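Local structure of SusD superfamily protein (Bacteroides vulgatus ATCC 8482, 3JQ0) at residues 254-259 / 357-362. The protein is a member of the SusD family of outer-membrane proteins and is probably involved in binding nutrients, likely sugars, at the cell surface. Residues are numbered along the deposited sequence; the frame is centred on the assembly and turned at random.
Sequences YEMWGG and DDFPIY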
ATOM      1  N   TYR A 254     -15.417   8.546  -7.815  1.00 12.58           N
ATOM      2  CA  TYR A 254     -14.426   8.995  -6.843  1.00 11.10           C
ATOM      3  C   TYR A 254     -13.111   9.170  -7.571  1.00  9.11           C
ATOM      4  O   TYR A 254     -12.731   8.335  -8.388  1.00  9.33           O
ATOM      5  CB  TYR A 254     -14.253   7.941  -5.715  1.00 11.98           C
ATOM      6  CG  TYR A 254     -13.773   8.495  -4.437  1.00 10.85           C
ATOM      7  CD1 TYR A 254     -14.654   9.238  -3.635  1.00 12.19           C
ATOM      8  CD2 TYR A 254     -12.498   8.234  -3.939  1.00  9.65           C
ATOM      9  CE1 TYR A 254     -14.277   9.781  -2.454  1.00 12.45           C
ATOM     10  CE2 TYR A 254     -12.125   8.762  -2.703  1.00 10.13           C
ATOM     11  CZ  TYR A 254     -13.021   9.533  -1.971  1.00 11.20           C
ATOM     12  OH  TYR A 254     -12.619  10.066  -0.742  1.00 12.98           O
ATOM     13  N   GLU A 255     -12.404  10.240  -7.264  1.00  8.49           N
ATOM     14  CA  GLU A 255     -11.055  10.414  -7.805  1.00  8.15           C
ATOM     15  C   GLU A 255     -10.103   9.569  -6.969  1.00  7.89           C
ATOM     16  O   GLU A 255     -10.311   9.417  -5.762  1.00  8.53           O
ATOM     17  CB  GLU A 255     -10.663  11.907  -7.720  1.00  8.98           C
ATOM     18  CG  GLU A 255      -9.344  12.181  -8.386  1.00  8.46           C
ATOM     19  CD  GLU A 255      -8.878  13.620  -8.367  1.00  8.09           C
ATOM     20  OE1 GLU A 255      -9.639  14.517  -7.975  1.00  8.98           O
ATOM     21  OE2 GLU A 255      -7.674  13.813  -8.711  1.00  8.20           O
HETATM   22  N   MSE A 256      -9.041   9.027  -7.548  1.00  7.46           N
HETATM   23  CA  MSE A 256      -8.125   8.257  -6.743  0.72  7.61           C
HETATM   24  C   MSE A 256      -7.615   9.085  -5.554  1.00  7.60           C
HETATM   25  O   MSE A 256      -7.236  10.265  -5.685  1.00  7.49           O
HETATM   26  CB  MSE A 256      -6.987   7.718  -7.599  0.72  8.24           C
HETATM   27  CG  MSE A 256      -6.133   6.747  -6.825  0.72  7.94           C
HETATM   28 SE   MSE A 256      -4.793   5.821  -7.853  0.72  6.18          SE
HETATM   29  CE  MSE A 256      -3.206   6.489  -6.885  0.72  9.98           C
ATOM     30  N   TRP A 257      -7.651   8.471  -4.369  1.00  7.23           N
ATOM     31  CA  TRP A 257      -7.258   9.091  -3.125  1.00  7.71           C
ATOM     32  C   TRP A 257      -8.078  10.358  -2.799  1.00  7.98           C
ATOM     33  O   TRP A 257      -7.615  11.217  -2.059  1.00  7.74           O
ATOM     34  CB  TRP A 257      -5.763   9.388  -3.058  1.00  7.61           C
ATOM     35  CG  TRP A 257      -4.853   8.191  -3.075  1.00  7.11           C
ATOM     36  CD1 TRP A 257      -5.155   6.875  -3.231  1.00  7.65           C
ATOM     37  CD2 TRP A 257      -3.429   8.267  -2.956  1.00  6.64           C
ATOM     38  NE1 TRP A 257      -3.995   6.144  -3.236  1.00  8.23           N
ATOM     39  CE2 TRP A 257      -2.933   6.975  -3.068  1.00  6.85           C
ATOM     40  CE3 TRP A 257      -2.539   9.320  -2.781  1.00  6.84           C
ATOM     41  CZ2 TRP A 257      -1.574   6.692  -3.060  1.00  7.17           C
ATOM     42  CZ3 TRP A 257      -1.203   9.058  -2.736  1.00  7.92           C
ATOM     43  CH2 TRP A 257      -0.728   7.754  -2.902  1.00  8.18           C
ATOM     44  N   GLY A 258      -9.285  10.483  -3.381  1.00  7.91           N
ATOM     45  CA  GLY A 258     -10.094  11.658  -3.149  1.00  8.19           C
ATOM     46  C   GLY A 258      -9.448  12.954  -3.576  1.00  7.37           C
ATOM     47  O   GLY A 258      -9.778  14.004  -3.063  1.00  8.64           O
ATOM     48  N   GLY A 259      -8.556  12.878  -4.563  1.00  7.33           N
ATOM     49  CA  GLY A 259      -7.814  14.025  -5.054  1.00  7.63           C
ATOM     50  C   GLY A 259      -6.422  14.178  -4.478  1.00  7.24           C
ATOM     51  O   GLY A 259      -5.677  15.008  -5.003  1.00  7.26           O
ATOM     52  N   ASP A 357      -7.517   6.112 -11.805  1.00  7.19           N
ATOM     53  CA  ASP A 357      -7.116   4.724 -11.684  1.00  6.79           C
ATOM     54  C   ASP A 357      -7.711   4.099 -10.436  1.00  6.45           C
ATOM     55  O   ASP A 357      -7.932   4.778  -9.429  1.00  7.00           O
ATOM     56  CB  ASP A 357      -5.595   4.595 -11.544  1.00  7.38           C
ATOM     57  CG  ASP A 357      -4.878   4.970 -12.797  1.00  7.38           C
ATOM     58  OD1 ASP A 357      -5.102   4.312 -13.828  1.00  9.37           O
ATOM     59  OD2 ASP A 357      -4.045   5.909 -12.712  1.00  7.74           O
ATOM     60  N   ASP A 358      -7.932   2.786 -10.497  1.00  7.04           N
ATOM     61  CA  ASP A 358      -8.169   2.043  -9.277  1.00  6.50           C
ATOM     62  C   ASP A 358      -6.904   2.021  -8.417  1.00  6.33           C
ATOM     63  O   ASP A 358      -5.803   2.137  -8.943  1.00  7.30           O
ATOM     64  CB  ASP A 358      -8.568   0.582  -9.584  1.00  7.41           C
ATOM     65  CG  ASP A 358      -9.968   0.438 -10.162  1.00  7.36           C
ATOM     66  OD1 ASP A 358     -10.720   1.443 -10.236  1.00  7.83           O
ATOM     67  OD2 ASP A 358     -10.283  -0.727 -10.517  1.00  8.44           O
ATOM     68  N   PHE A 359      -7.049   1.912  -7.105  1.00  6.38           N
ATOM     69  CA  PHE A 359      -5.916   1.854  -6.198  1.00  6.51           C
ATOM     70  C   PHE A 359      -5.787   0.461  -5.620  1.00  6.40           C
ATOM     71  O   PHE A 359      -6.623   0.032  -4.827  1.00  6.60           O
ATOM     72  CB  PHE A 359      -6.031   2.850  -5.061  1.00  6.78           C
ATOM     73  CG  PHE A 359      -4.847   2.851  -4.153  1.00  6.61           C
ATOM     74  CD1 PHE A 359      -3.581   3.095  -4.671  1.00  7.48           C
ATOM     75  CD2 PHE A 359      -4.951   2.571  -2.823  1.00  7.44           C
ATOM     76  CE1 PHE A 359      -2.481   3.128  -3.870  1.00  7.79           C
ATOM     77  CE2 PHE A 359      -3.817   2.605  -2.007  1.00  8.51           C
ATOM     78  CZ  PHE A 359      -2.575   2.874  -2.548  1.00  8.55           C
ATOM     79  N   PRO A 360      -4.783  -0.322  -6.051  1.00  6.62           N
ATOM     80  CA  PRO A 360      -4.670  -1.703  -5.537  1.00  6.42           C
ATOM     81  C   PRO A 360      -4.364  -1.721  -4.048  1.00  6.45           C
ATOM     82  O   PRO A 360      -3.555  -0.934  -3.575  1.00  8.00           O
ATOM     83  CB  PRO A 360      -3.488  -2.278  -6.335  1.00  6.82           C
ATOM     84  CG  PRO A 360      -3.311  -1.378  -7.527  1.00 11.64           C
ATOM     85  CD  PRO A 360      -3.726  -0.011  -7.035  1.00  7.48           C
ATOM     86  N   ILE A 361      -4.994  -2.649  -3.344  1.00  6.65           N
ATOM     87  CA  ILE A 361      -4.710  -2.956  -1.930  1.00  6.61           C
ATOM     88  C   ILE A 361      -3.893  -4.223  -1.847  1.00  6.40           C
ATOM     89  O   ILE A 361      -2.816  -4.273  -1.232  1.00  6.70           O
ATOM     90  CB  ILE A 361      -5.993  -3.007  -1.076  1.00  7.50           C
ATOM     91  CG1 ILE A 361      -6.721  -1.654  -1.078  1.00  7.77           C
ATOM     92  CG2 ILE A 361      -5.689  -3.501   0.330  1.00  7.87           C
ATOM     93  CD1 ILE A 361      -5.977  -0.543  -0.415  1.00  9.62           C
ATOM     94  N   TYR A 362      -4.422  -5.296  -2.433  1.00  6.40           N
ATOM     95  CA  TYR A 362      -3.715  -6.587  -2.511  1.00  6.59           C
ATOM     96  C   TYR A 362      -3.598  -7.043  -3.945  1.00  6.45           C
ATOM     97  O   TYR A 362      -4.641  -7.253  -4.601  1.00  7.98           O
ATOM     98  CB  TYR A 362      -4.401  -7.665  -1.685  1.00  6.82           C
ATOM     99  CG  TYR A 362      -4.423  -7.456  -0.189  1.00  6.48           C
ATOM    100  CD1 TYR A 362      -3.255  -7.122   0.511  1.00  7.42           C
ATOM    101  CD2 TYR A 362      -5.580  -7.628   0.530  1.00  7.39           C
ATOM    102  CE1 TYR A 362      -3.252  -7.025   1.886  1.00  7.26           C
ATOM    103  CE2 TYR A 362      -5.585  -7.522   1.926  1.00  7.69           C
ATOM    104  CZ  TYR A 362      -4.411  -7.205   2.604  1.00  7.32           C
ATOM    105  OH  TYR A 362      -4.461  -7.135   3.984  1.00  8.15           O
TER
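The backbones of Met256 and Asp357 come within 6.2 Å at their CA atoms, where the loop that follows strand 243-247 meets the chain leading into strand 359-363, which pairs antiparallel with 243-247 in a two-stranded sheet of this SusD-family protein. No hydrogen bond joins the two segments; the contact is aromatic and apolar, and buried. At its heart is a T-shaped pair, Trp257 edge-on to the face of Phe359, with the planes at 86° and the centroids of the indole five-membered ring and the phenyl ring 4.5 Å apart. The indole leads with NE1, which sits over the middle of the phenyl ring, 3.4 Å from both Phe359 CD1 and CE1. CB of Phe359 points toward the loop, and chi1 of -177° sets CG anti to the backbone N. An alanine here would probably leave NE1 without the aromatic face it points into and open a gap beside the indole. Phe31, stacked on Trp257, and Tyr261, edge-to-face with it, extend the aromatic cluster. Selenomethionine Met256, modelled in two conformers, runs past Asp357: in the conformer described, its CB lies 3.6 Å from Asp357 O, a carbonyl that accepts a hydrogen bond from Asn249 ND2. The chain bends at the CG-SE bond (chi3 119°), and in this conformer CE ends over one indole face toward the rim, 3.7 Å above the plane.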